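Local coordinates for family 88 glycosyl hydrolase (Bacteroides thetaiotaomicron, PDB 5NOA), which probably acts as a polysaccharide lyase that removes rhamnose caps from arabinogalactan proteins, although its family is generally assigned as unsaturated rhamnogalacturonyl hydrolases, at residues I254-F257 / R258-A261; M196-E199 / E200-L203; Y77-Y80 / S81-W84; H51-F55 / W56-A60; K344-P347 / G348-V351. All coordinates share one frame; numbering follows the deposited sequence.

Interaction 1. Residues I254-F257 / R258-A261; sequences IDRF and RTLA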
loop_
_atom_site.group_PDB
_atom_site.type_symbol
_atom_site.label_atom_id
_atom_site.label_comp_id
_atom_site.label_asym_id
_atom_site.label_seq_id
_atom_site.Cartn_x
_atom_site.Cartn_y
_atom_site.Cartn_z
ATOM N N ILE A 254 3.177 -4.309 -16.016
ATOM C CA ILE A 254 3.237 -5.737 -15.782
ATOM C C ILE A 254 4.681 -6.176 -15.660
ATOM O O ILE A 254 5.033 -6.961 -14.748
ATOM C CB ILE A 254 2.526 -6.511 -16.916
ATOM C CG1 ILE A 254 1.008 -6.201 -16.904
ATOM C CG2 ILE A 254 2.839 -7.997 -16.850
ATOM C CD1 ILE A 254 0.265 -6.715 -18.099
ATOM N N ASP A 255 5.510 -5.692 -16.578
ATOM C CA ASP A 255 6.917 -6.092 -16.591
ATOM C C ASP A 255 7.607 -5.714 -15.282
ATOM O O ASP A 255 8.356 -6.502 -14.711
ATOM C CB ASP A 255 7.673 -5.486 -17.783
ATOM C CG ASP A 255 7.344 -6.148 -19.128
ATOM O OD1 ASP A 255 6.651 -7.179 -19.141
ATOM O OD2 ASP A 255 7.764 -5.589 -20.172
ATOM N N ARG A 256 7.350 -4.498 -14.807
ATOM C CA ARG A 256 7.948 -4.080 -13.543
ATOM C C ARG A 256 7.388 -4.844 -12.355
ATOM O O ARG A 256 8.115 -5.182 -11.429
ATOM C CB ARG A 256 7.783 -2.575 -13.328
ATOM C CG ARG A 256 8.381 -2.040 -12.046
ATOM C CD ARG A 256 9.873 -2.205 -11.874
ATOM N NE ARG A 256 10.588 -1.335 -12.787
ATOM C CZ ARG A 256 11.280 -1.724 -13.836
ATOM N NH1 ARG A 256 11.365 -3.030 -14.200
ATOM N NH2 ARG A 256 11.850 -0.801 -14.586
ATOM N N PHE A 257 6.090 -5.076 -12.355
ATOM C CA PHE A 257 5.486 -5.886 -11.300
ATOM C C PHE A 257 6.153 -7.260 -11.224
ATOM O O PHE A 257 6.479 -7.712 -10.143
ATOM C CB PHE A 257 3.997 -6.003 -11.575
ATOM C CG PHE A 257 3.225 -6.739 -10.538
ATOM C CD1 PHE A 257 3.054 -6.241 -9.274
ATOM C CD2 PHE A 257 2.548 -7.888 -10.865
ATOM C CE1 PHE A 257 2.282 -6.899 -8.325
ATOM C CE2 PHE A 257 1.793 -8.558 -9.923
ATOM C CZ PHE A 257 1.670 -8.065 -8.656
ATOM N N ARG A 258 6.375 -7.880 -12.378
ATOM C CA ARG A 258 7.006 -9.185 -12.383
ATOM C C ARG A 258 8.453 -9.148 -11.891
ATOM O O ARG A 258 8.868 -10.067 -11.171
ATOM C CB ARG A 258 6.955 -9.816 -13.767
ATOM C CG ARG A 258 5.526 -10.212 -14.144
ATOM C CD ARG A 258 5.566 -11.004 -15.415
ATOM N NE ARG A 258 4.281 -11.357 -15.938
ATOM C CZ ARG A 258 3.864 -11.142 -17.175
ATOM N NH1 ARG A 258 4.615 -10.585 -18.114
ATOM N NH2 ARG A 258 2.649 -11.544 -17.460
ATOM N N THR A 259 9.216 -8.110 -12.280
ATOM C CA THR A 259 10.623 -8.035 -11.842
ATOM C C THR A 259 10.704 -7.797 -10.333
ATOM O O THR A 259 11.475 -8.439 -9.603
ATOM C CB THR A 259 11.444 -6.971 -12.604
ATOM O OG1 THR A 259 11.038 -5.589 -12.340
ATOM C CG2 THR A 259 11.469 -7.266 -14.043
ATOM N N LEU A 260 9.874 -6.889 -9.863
ATOM C CA LEU A 260 9.849 -6.584 -8.429
ATOM C C LEU A 260 9.395 -7.797 -7.622
ATOM O O LEU A 260 10.008 -8.144 -6.611
ATOM C CB LEU A 260 8.925 -5.397 -8.191
ATOM C CG LEU A 260 8.803 -4.897 -6.778
ATOM C CD1 LEU A 260 10.134 -4.466 -6.223
ATOM C CD2 LEU A 260 7.772 -3.786 -6.669
ATOM N N ALA A 261 8.356 -8.472 -8.103
ATOM C CA ALA A 261 7.911 -9.672 -7.390
ATOM C C ALA A 261 8.994 -10.722 -7.246
ATOM O O ALA A 261 9.172 -11.340 -6.184
ATOM C CB ALA A 261 6.711 -10.291 -8.100
HETATM O O HOH W 1 7.442 -9.552 -17.953
#
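Within helix 250-266 the backbone N atoms of Arg258, Thr259, Leu260 and Ala261 bond to the carbonyl O atoms of Ile254, Asp255, Arg256 and Phe257, the regular alpha-helical pattern. Arg258 lies beside Ile254, one turn earlier, and the two side chains run the same way. Ile254 CG2 sits over the centre of one guanidinium face, 3.3 Å from Arg258 CZ. The straight run of Arg258 from CG to NE carries the flat group back to it. Arg258 NE bonds to the carbonyl O of Phe307, and NH1 donates to a water at the edge, in the guanidinium plane. That water donates in turn to Asp255 OD1, 2.8 Å from the water oxygen. Asp255 OD1 and Arg258 NH1 are 4.1 Å apart, too far for a salt bridge; the water spans the gap. Gln251 NE2 also bonds to this carboxylate oxygen.

On another flank Arg256 curls. Bends at chi2 (61°) and chi3 (70°) bring NH1 to Thr259 OG1 at 3.2 Å. Thr259 OG1 also bonds to Tyr197 OH, whose ring makes a cation-pi contact with Arg256. Phe257 and Leu260 pack on helix 226-242. Arg256 NE pairs directly with Asp193, which probably offsets its charge. Arg258 has its acidic neighbour Asp255 at one water's remove, so this pairing is probably looser.

Interaction 2. Residues M196-E199 / E200-L203; sequences MYDE and EAGL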
loop_
_atom_site.group_PDB
_atom_site.type_symbol
_atom_site.label_atom_id
_atom_site.label_comp_id
_atom_site.label_asym_id
_atom_site.label_seq_id
_atom_site.Cartn_x
_atom_site.Cartn_y
_atom_site.Cartn_z
ATOM N N MET A 196 14.620 5.646 -8.321
ATOM C CA MET A 196 14.597 4.722 -7.204
ATOM C C MET A 196 14.744 3.256 -7.579
ATOM O O MET A 196 15.088 2.465 -6.700
ATOM C CB MET A 196 13.305 4.887 -6.360
ATOM C CG MET A 196 13.339 6.088 -5.458
ATOM S SD MET A 196 11.743 6.410 -4.722
ATOM C CE MET A 196 11.017 7.426 -5.956
ATOM N N TYR A 197 14.461 2.869 -8.819
ATOM C CA TYR A 197 14.537 1.459 -9.166
ATOM C C TYR A 197 15.967 1.085 -9.437
ATOM O O TYR A 197 16.646 1.725 -10.226
ATOM C CB TYR A 197 13.652 1.152 -10.368
ATOM C CG TYR A 197 13.605 -0.306 -10.687
ATOM C CD1 TYR A 197 13.026 -1.216 -9.830
ATOM C CD2 TYR A 197 14.131 -0.779 -11.867
ATOM C CE1 TYR A 197 12.954 -2.567 -10.139
ATOM C CE2 TYR A 197 14.091 -2.106 -12.189
ATOM C CZ TYR A 197 13.510 -3.011 -11.322
ATOM O OH TYR A 197 13.456 -4.351 -11.648
ATOM N N ASP A 198 16.435 0.039 -8.785
ATOM C CA ASP A 198 17.772 -0.513 -9.033
ATOM C C ASP A 198 17.592 -1.674 -9.995
ATOM O O ASP A 198 17.071 -2.717 -9.608
ATOM C CB ASP A 198 18.387 -0.990 -7.713
ATOM C CG ASP A 198 19.817 -1.517 -7.847
ATOM O OD1 ASP A 198 20.074 -2.348 -8.680
ATOM O OD2 ASP A 198 20.682 -1.065 -7.098
ATOM N N GLU A 199 18.020 -1.486 -11.241
ATOM C CA GLU A 199 17.802 -2.518 -12.245
ATOM C C GLU A 199 18.527 -3.832 -11.938
ATOM O O GLU A 199 18.008 -4.902 -12.225
ATOM C CB GLU A 199 18.153 -2.014 -13.656
ATOM C CG GLU A 199 16.923 -1.672 -14.476
ATOM C CD GLU A 199 17.161 -1.842 -15.960
ATOM O OE1 GLU A 199 18.078 -1.161 -16.459
ATOM O OE2 GLU A 199 16.442 -2.649 -16.612
ATOM N N GLU A 200 19.703 -3.752 -11.326
ATOM C CA GLU A 200 20.445 -4.976 -11.002
ATOM C C GLU A 200 19.765 -5.793 -9.903
ATOM O O GLU A 200 19.628 -7.011 -9.993
ATOM C CB GLU A 200 21.876 -4.638 -10.653
ATOM C CG GLU A 200 22.781 -5.835 -10.389
ATOM C CD GLU A 200 24.248 -5.455 -10.265
ATOM O OE1 GLU A 200 24.619 -4.273 -10.473
ATOM O OE2 GLU A 200 25.051 -6.362 -9.972
ATOM N N ALA A 201 19.332 -5.103 -8.853
ATOM C CA ALA A 201 18.705 -5.795 -7.732
ATOM C C ALA A 201 17.237 -6.099 -7.956
ATOM O O ALA A 201 16.669 -6.959 -7.302
ATOM C CB ALA A 201 18.842 -4.976 -6.492
ATOM N N GLY A 202 16.597 -5.316 -8.814
ATOM C CA GLY A 202 15.163 -5.467 -9.027
ATOM C C GLY A 202 14.290 -4.972 -7.891
ATOM O O GLY A 202 13.181 -5.432 -7.731
ATOM N N LEU A 203 14.779 -3.992 -7.114
ATOM C CA LEU A 203 14.051 -3.443 -5.970
ATOM C C LEU A 203 14.162 -1.924 -6.014
ATOM O O LEU A 203 15.014 -1.365 -6.704
ATOM C CB LEU A 203 14.683 -3.975 -4.668
ATOM C CG LEU A 203 14.526 -5.466 -4.378
ATOM C CD1 LEU A 203 15.295 -5.840 -3.141
ATOM C CD2 LEU A 203 13.092 -5.902 -4.247
#
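Tyr197 lays its ring alongside the backbone of Gly202. Its OH comes 3.3 Å from Gly202 CA, and its CE1 is 3.6 Å from Gly202 C. Further back, Tyr197 CD1 lies 3.7 Å from Leu203 O. With CG anti to the backbone N (chi1 -175°), the ring reaches along the returning chain. The hydroxyl goes beyond this loop to Thr259 OG1.

The chain doubles back after helix 180-196 in a short hairpin-like turn. The flanking strands, 197-198 and 203-204, are very short and weakly paired, and residues 199-202 make the turn. Glu199, Glu200 and Ala201 have right-handed helical backbone angles. Gly202 then takes a positive phi, which suits glycine. Two backbone bonds close the turn. Asp198 N gives a nearly straight bond to Leu203 O at 2.9 Å. Gly202 N donates to Asp198 O at 2.8 Å, a bent bond with an angle of 139° at the hydrogen.

The Asp198 side chain leans over the turn and adds a third link. Its OD1 takes a bond from Ala201 N at 2.9 Å, and that N lies well above the carboxylate plane. Ala201 CB is near the same oxygen, 3.6 Å from Asp198 OD1. The other oxygen, OD2, meets Tyr205 OH and forms a salt bridge with Lys222 NZ. Leu203 packs on Leu260 and Val264 of helix 250-266. These donors probably favour the charged form of the Asp198 carboxylate, though the nearby Glu200 carboxylate would partly offset this.

Interaction 3. Residues Y77-Y80 / S81-W84; sequences YLEY and SKGW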
loop_
_atom_site.group_PDB
_atom_site.type_symbol
_atom_site.label_atom_id
_atom_site.label_comp_id
_atom_site.label_asym_id
_atom_site.label_seq_id
_atom_site.Cartn_x
_atom_site.Cartn_y
_atom_site.Cartn_z
ATOM N N TYR A 77 -18.393 -1.673 8.380
ATOM C CA TYR A 77 -17.152 -1.243 7.763
ATOM C C TYR A 77 -17.355 -0.089 6.826
ATOM O O TYR A 77 -16.612 0.877 6.840
ATOM C CB TYR A 77 -16.437 -2.419 7.072
ATOM C CG TYR A 77 -16.061 -3.573 8.002
ATOM C CD1 TYR A 77 -16.035 -3.443 9.370
ATOM C CD2 TYR A 77 -15.687 -4.787 7.474
ATOM C CE1 TYR A 77 -15.692 -4.498 10.199
ATOM C CE2 TYR A 77 -15.334 -5.863 8.277
ATOM C CZ TYR A 77 -15.341 -5.722 9.646
ATOM O OH TYR A 77 -15.022 -6.788 10.450
ATOM N N LEU A 78 -18.408 -0.176 6.028
ATOM C CA LEU A 78 -18.740 0.941 5.131
ATOM C C LEU A 78 -19.024 2.210 5.922
ATOM O O LEU A 78 -18.533 3.286 5.600
ATOM C CB LEU A 78 -19.928 0.576 4.257
ATOM C CG LEU A 78 -20.418 1.673 3.307
ATOM C CD1 LEU A 78 -19.299 2.097 2.365
ATOM C CD2 LEU A 78 -21.621 1.178 2.527
ATOM N N GLU A 79 -19.798 2.061 6.989
ATOM C CA GLU A 79 -20.115 3.200 7.815
ATOM C C GLU A 79 -18.888 3.859 8.431
ATOM O O GLU A 79 -18.827 5.084 8.549
ATOM C CB GLU A 79 -21.157 2.830 8.873
ATOM C CG GLU A 79 -22.524 2.517 8.242
ATOM C CD GLU A 79 -22.992 3.526 7.170
ATOM O OE1 GLU A 79 -23.164 4.719 7.528
ATOM O OE2 GLU A 79 -23.198 3.125 5.965
ATOM N N TYR A 80 -17.899 3.066 8.806
ATOM C CA TYR A 80 -16.694 3.593 9.415
ATOM C C TYR A 80 -15.896 4.449 8.442
ATOM O O TYR A 80 -15.455 5.535 8.790
ATOM C CB TYR A 80 -15.853 2.427 9.940
ATOM C CG TYR A 80 -14.758 2.839 10.893
ATOM C CD1 TYR A 80 -15.016 3.092 12.217
ATOM C CD2 TYR A 80 -13.431 2.925 10.465
ATOM C CE1 TYR A 80 -14.034 3.466 13.094
ATOM C CE2 TYR A 80 -12.438 3.275 11.339
ATOM C CZ TYR A 80 -12.742 3.526 12.649
ATOM O OH TYR A 80 -11.717 3.862 13.519
ATOM N N SER A 81 -15.729 3.954 7.203
ATOM C CA SER A 81 -15.052 4.782 6.193
ATOM C C SER A 81 -15.869 6.026 5.780
ATOM O O SER A 81 -15.297 7.100 5.561
ATOM C CB SER A 81 -14.626 3.975 4.980
ATOM O OG SER A 81 -13.517 3.166 5.267
ATOM N N LYS A 82 -17.195 5.889 5.669
ATOM C CA LYS A 82 -18.033 7.049 5.372
ATOM C C LYS A 82 -17.887 8.096 6.476
ATOM O O LYS A 82 -17.788 9.292 6.183
ATOM C CB LYS A 82 -19.505 6.673 5.287
ATOM C CG LYS A 82 -19.888 5.989 4.016
ATOM C CD LYS A 82 -21.366 5.689 4.068
ATOM C CE LYS A 82 -21.837 5.047 2.804
ATOM N NZ LYS A 82 -23.228 4.552 3.017
ATOM N N GLY A 83 -17.835 7.656 7.732
ATOM C CA GLY A 83 -17.692 8.606 8.830
ATOM C C GLY A 83 -16.384 9.367 8.769
ATOM O O GLY A 83 -16.330 10.578 9.015
ATOM N N TRP A 84 -15.322 8.665 8.391
ATOM C CA TRP A 84 -14.018 9.311 8.245
ATOM C C TRP A 84 -13.996 10.289 7.100
ATOM O O TRP A 84 -13.469 11.384 7.230
ATOM C CB TRP A 84 -12.947 8.243 8.111
ATOM C CG TRP A 84 -11.567 8.711 7.820
ATOM C CD1 TRP A 84 -10.659 9.204 8.705
ATOM C CD2 TRP A 84 -10.888 8.634 6.580
ATOM N NE1 TRP A 84 -9.449 9.420 8.098
ATOM C CE2 TRP A 84 -9.560 9.065 6.788
ATOM C CE3 TRP A 84 -11.246 8.183 5.316
ATOM C CZ2 TRP A 84 -8.618 9.091 5.770
ATOM C CZ3 TRP A 84 -10.319 8.240 4.301
ATOM C CH2 TRP A 84 -9.020 8.654 4.540
#
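Lys82 runs back along its own helix past Leu78 and Glu79. Its CB is 3.5 Å from Leu78 O, the carbonyl that also accepts the bond from Lys82 N. CG comes close to the same atom, 3.4 Å from Leu78 O. From there the chain is fully extended. Lys82 CD passes the Glu79 carboxylate, 3.7 Å from its OE2. CE rests against the leucine, with Lys82 CE and Leu78 CG 3.7 Å apart. The tip, NZ, has the Glu79 carboxylate and Leu78 CD2 beside it. It makes a salt bridge to Glu79 OE2 at 3.3 Å, and Leu78 CD2 lies 3.8 Å from NZ. The ammonium group meets OE2 on its syn side, 17° out of the carboxylate plane. A bend at chi2 of Glu79 (-46°) folds that carboxylate toward the lysine. NZ has a second acidic partner in Glu131, just after helix 120-130.

Helix 75-87 is one of the helices of the (alpha/alpha)6 barrel expected for this family. It packs against helices 29-47, 56-72 and 120-130. Gly83 is part of the same turn, and its N bonds to Glu79 O at 2.9 Å. Ser81 N donates to Tyr77 O with a longer bond of 3.2 Å. This carbonyl has another donor in Asn65 ND2, from helix 56-72. Ser81 OG meets the same helix through His62 and Asn65. Trp84 stacks on His62, while Tyr80 OH bonds to the carbonyl O of His48.

Interaction 4. Residues H51-F55 / W56-A60; sequences HGRSF and WDNAA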
loop_
_atom_site.group_PDB
_atom_site.type_symbol
_atom_site.label_atom_id
_atom_site.label_comp_id
_atom_site.label_asym_id
_atom_site.label_seq_id
_atom_site.Cartn_x
_atom_site.Cartn_y
_atom_site.Cartn_z
ATOM N N HIS A 51 -12.788 9.502 14.531
ATOM C CA HIS A 51 -12.010 9.667 13.326
ATOM C C HIS A 51 -11.032 10.813 13.437
ATOM O O HIS A 51 -11.302 11.859 14.019
ATOM C CB HIS A 51 -12.934 9.921 12.163
ATOM C CG HIS A 51 -13.838 8.773 11.897
ATOM N ND1 HIS A 51 -13.356 7.536 11.538
ATOM C CD2 HIS A 51 -15.185 8.651 11.988
ATOM C CE1 HIS A 51 -14.365 6.695 11.430
ATOM N NE2 HIS A 51 -15.484 7.349 11.685
ATOM N N GLY A 52 -9.898 10.627 12.766
ATOM C CA GLY A 52 -8.868 11.638 12.642
ATOM C C GLY A 52 -8.690 12.090 11.223
ATOM O O GLY A 52 -9.534 11.868 10.375
ATOM N N ARG A 53 -7.548 12.717 10.977
ATOM C CA ARG A 53 -7.331 13.431 9.738
ATOM C C ARG A 53 -7.174 12.488 8.541
ATOM O O ARG A 53 -7.029 11.255 8.672
ATOM C CB ARG A 53 -6.156 14.393 9.880
ATOM C CG ARG A 53 -4.823 13.726 10.140
ATOM C CD ARG A 53 -3.720 14.770 10.246
ATOM N NE ARG A 53 -2.469 14.118 10.547
ATOM C CZ ARG A 53 -1.339 14.766 10.809
ATOM N NH1 ARG A 53 -1.300 16.095 10.789
ATOM N NH2 ARG A 53 -0.283 14.064 11.101
ATOM N N SER A 54 -7.125 13.145 7.385
ATOM C CA SER A 54 -7.113 12.453 6.087
ATOM C C SER A 54 -5.730 11.983 5.646
ATOM O O SER A 54 -5.625 11.337 4.608
ATOM C CB SER A 54 -7.678 13.415 5.013
ATOM O OG SER A 54 -6.685 14.412 4.700
ATOM N N PHE A 55 -4.694 12.292 6.417
ATOM C CA PHE A 55 -3.296 12.014 6.094
ATOM C C PHE A 55 -3.024 10.517 5.948
ATOM O O PHE A 55 -3.836 9.662 6.365
ATOM C CB PHE A 55 -2.430 12.649 7.196
ATOM C CG PHE A 55 -0.971 12.879 6.876
ATOM C CD1 PHE A 55 -0.560 13.590 5.760
ATOM C CD2 PHE A 55 -0.001 12.487 7.796
ATOM C CE1 PHE A 55 0.787 13.860 5.537
ATOM C CE2 PHE A 55 1.331 12.740 7.573
ATOM C CZ PHE A 55 1.720 13.415 6.440
ATOM N N TRP A 56 -1.863 10.201 5.380
ATOM C CA TRP A 56 -1.608 8.872 4.813
ATOM C C TRP A 56 -1.801 7.720 5.759
ATOM O O TRP A 56 -2.185 6.649 5.311
ATOM C CB TRP A 56 -0.210 8.787 4.208
ATOM C CG TRP A 56 0.881 8.757 5.227
ATOM C CD1 TRP A 56 1.505 9.833 5.790
ATOM C CD2 TRP A 56 1.459 7.589 5.836
ATOM N NE1 TRP A 56 2.429 9.410 6.716
ATOM C CE2 TRP A 56 2.419 8.034 6.747
ATOM C CE3 TRP A 56 1.236 6.205 5.694
ATOM C CZ2 TRP A 56 3.160 7.159 7.529
ATOM C CZ3 TRP A 56 1.977 5.338 6.486
ATOM C CH2 TRP A 56 2.916 5.829 7.403
ATOM N N ASP A 57 -1.414 7.881 7.015
ATOM C CA ASP A 57 -1.433 6.713 7.901
ATOM C C ASP A 57 -2.887 6.280 8.164
ATOM O O ASP A 57 -3.204 5.091 8.104
ATOM C CB ASP A 57 -0.621 6.987 9.160
ATOM C CG ASP A 57 -1.086 8.222 9.977
ATOM O OD1 ASP A 57 -1.508 9.279 9.405
ATOM O OD2 ASP A 57 -0.998 8.146 11.218
ATOM N N ASN A 58 -3.760 7.246 8.424
ATOM C CA ASN A 58 -5.182 6.932 8.570
ATOM C C ASN A 58 -5.749 6.484 7.246
ATOM O O ASN A 58 -6.527 5.513 7.172
ATOM C CB ASN A 58 -5.953 8.139 9.084
ATOM C CG ASN A 58 -5.624 8.486 10.500
ATOM O OD1 ASN A 58 -5.212 7.636 11.285
ATOM N ND2 ASN A 58 -5.819 9.745 10.836
ATOM N N ALA A 59 -5.359 7.150 6.170
ATOM C CA ALA A 59 -5.878 6.812 4.851
ATOM C C ALA A 59 -5.493 5.403 4.412
ATOM O O ALA A 59 -6.257 4.726 3.720
ATOM C CB ALA A 59 -5.451 7.838 3.835
ATOM N N ALA A 60 -4.301 4.958 4.802
ATOM C CA ALA A 60 -3.848 3.622 4.466
ATOM C C ALA A 60 -4.702 2.582 5.158
ATOM O O ALA A 60 -5.068 1.571 4.560
ATOM C CB ALA A 60 -2.360 3.453 4.781
HETATM O O HOH W 2 -2.544 11.321 10.646
HETATM O O HOH W 3 0.562 11.161 11.152
#
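The carbonyl O of Arg53 accepts two side-chain N-H groups. Asn58 ND2 donates at 2.9 Å to Arg53 O, which lies in the plane of the amide. Trp84 NE1 is the second donor. The two bonds tie the loop before helix 56-72 to that helix, through Asn58, and to helix 75-87, through Trp84. Phe55 is at the N-cap position, and its O takes the helical bond from Ala59 N at 2.9 Å.

Trp56 turns the edge of its indole to the Phe55 ring in an edge-to-face pair. The phenyl and five-membered ring centroids are 4.7 Å apart, with the planes at 64°. Trp56 CD1 stands over one phenyl face, offset toward the rim, 3.4 Å from Phe55 CE2. The indole CG lies between the backbone N and carbonyl carbon (chi1 72°), which brings CD1 over that ring. A water bridges Arg53 NE and Asp57 OD1, donating at 2.6 Å to Asp57 OD1. Arg53 NH2 also forms a salt bridge with Glu107.

Asn58 and Ala59 pack on Trp84, and Ser54 lies on Cys120 and Tyr124 of helix 120-130. At the start of helix 358-377, Asn358 ND2 bonds to Asp57 OD2 and Asn58 OD1, while Phe359 meets Trp56.

Interaction 5. Residues K344-P347 / G348-V351; sequences KAIP and GQVV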
loop_
_atom_site.group_PDB
_atom_site.type_symbol
_atom_site.label_atom_id
_atom_site.label_comp_id
_atom_site.label_asym_id
_atom_site.label_seq_id
_atom_site.Cartn_x
_atom_site.Cartn_y
_atom_site.Cartn_z
ATOM N N LYS A 344 13.519 4.673 16.308
ATOM C CA LYS A 344 14.953 4.838 16.486
ATOM C C LYS A 344 15.458 3.408 16.635
ATOM O O LYS A 344 14.921 2.677 17.470
ATOM C CB LYS A 344 15.261 5.613 17.779
ATOM C CG LYS A 344 14.799 7.060 17.757
ATOM C CD LYS A 344 14.167 7.471 19.077
ATOM C CE LYS A 344 13.788 8.935 19.075
ATOM N NZ LYS A 344 12.624 9.126 19.968
ATOM N N ALA A 345 16.437 2.978 15.832
ATOM C CA ALA A 345 16.929 1.604 15.976
ATOM C C ALA A 345 18.353 1.489 15.505
ATOM O O ALA A 345 18.787 2.168 14.588
ATOM C CB ALA A 345 16.051 0.633 15.217
ATOM N N ILE A 346 19.056 0.567 16.145
ATOM C CA ILE A 346 20.421 0.218 15.805
ATOM C C ILE A 346 20.507 -1.299 15.679
ATOM O O ILE A 346 19.655 -2.033 16.186
ATOM C CB ILE A 346 21.418 0.742 16.858
ATOM C CG1 ILE A 346 21.106 0.216 18.250
ATOM C CG2 ILE A 346 21.442 2.275 16.851
ATOM C CD1 ILE A 346 22.192 0.472 19.266
ATOM N N PRO A 347 21.567 -1.797 15.055
ATOM C CA PRO A 347 21.726 -3.248 14.940
ATOM C C PRO A 347 21.676 -3.946 16.290
ATOM O O PRO A 347 22.144 -3.399 17.296
ATOM C CB PRO A 347 23.063 -3.386 14.260
ATOM C CG PRO A 347 23.184 -2.159 13.443
ATOM C CD PRO A 347 22.521 -1.070 14.222
ATOM N N GLY A 348 21.055 -5.134 16.306
ATOM C CA GLY A 348 20.869 -5.902 17.509
ATOM C C GLY A 348 19.465 -5.781 18.051
ATOM O O GLY A 348 19.066 -6.595 18.846
ATOM N N GLN A 349 18.716 -4.762 17.634
ATOM C CA GLN A 349 17.414 -4.466 18.247
ATOM C C GLN A 349 16.269 -4.888 17.331
ATOM O O GLN A 349 16.247 -4.586 16.154
ATOM C CB GLN A 349 17.285 -2.983 18.511
ATOM C CG GLN A 349 18.321 -2.433 19.485
ATOM C CD GLN A 349 18.221 -0.951 19.621
ATOM O OE1 GLN A 349 17.772 -0.268 18.700
ATOM N NE2 GLN A 349 18.678 -0.438 20.751
ATOM N N VAL A 350 15.297 -5.556 17.908
ATOM C CA VAL A 350 14.117 -5.982 17.192
ATOM C C VAL A 350 12.973 -4.991 17.325
ATOM O O VAL A 350 12.977 -4.158 18.228
ATOM C CB VAL A 350 13.712 -7.381 17.621
ATOM C CG1 VAL A 350 14.820 -8.409 17.367
ATOM C CG2 VAL A 350 13.216 -7.433 19.043
ATOM N N VAL A 351 11.983 -5.119 16.464
ATOM C CA VAL A 351 10.731 -4.338 16.559
ATOM C C VAL A 351 9.935 -4.825 17.746
ATOM O O VAL A 351 9.907 -6.015 18.046
ATOM C CB VAL A 351 9.936 -4.479 15.245
ATOM C CG1 VAL A 351 8.609 -3.754 15.341
ATOM C CG2 VAL A 351 10.737 -3.962 14.086
HETATM O O HOH W 4 15.110 0.072 18.597
HETATM O O HOH W 5 17.422 -2.563 14.583
#
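A type II beta turn from Ile346 to Gln349 reverses the chain at the surface, with Pro347 and Gly348 at its two central positions. Gly348 has phi 102° and psi -18°, which bring any CB against the carbonyl before it and so call for glycine. Gln349 N closes the turn on Ile346 O at 3.2 Å, in the carbonyl plane.

The extended Gln349 side chain reaches across the turn to residues 344-346. Its OE1 accepts a bond from Ile346 N at 3.0 Å. That N lies well above the amide carbonyl plane, 48° out of it. Ile346 CG1 lies against the amide, 3.4 Å from Gln349 CD. A water donates to OE1, 2.7 Å from Gln349 OE1, and also to Lys344 O. OE1 therefore has two donors, one backbone N-H and one water. A second water bridges Ile346 O and Gln349 O.

The turn belongs to the long loop between helices 310-328 and 358-377, far from the centre of the chain. Other loops border it: Arg276 bonds to Gln349 O and touches Ala345 and Val351, while Pro347 meets Val218.

The five contacts fall into two touching pairs and one outlier. Interactions 1 and 2 have centres 11 Å apart. The hairpin-like turn lies on helix 250-266, with Tyr197 OH 2.8 Å from Thr259 OG1 and Leu203 CD2 3.8 Å from Leu260 CD1. Interactions 3 and 4 have centres 12 Å apart. His51 CE1 lies 3.1 Å from Tyr80 O, and Trp84 NE1 reaches Arg53 O at 3.1 Å. These two pairs are on opposite sides of the chain's centre; their closest approach, interaction 2 to interaction 4, is about 15 Å between nearest atoms. Interaction 5 touches none of the others, and its nearest atoms are about 14 Å from interaction 4.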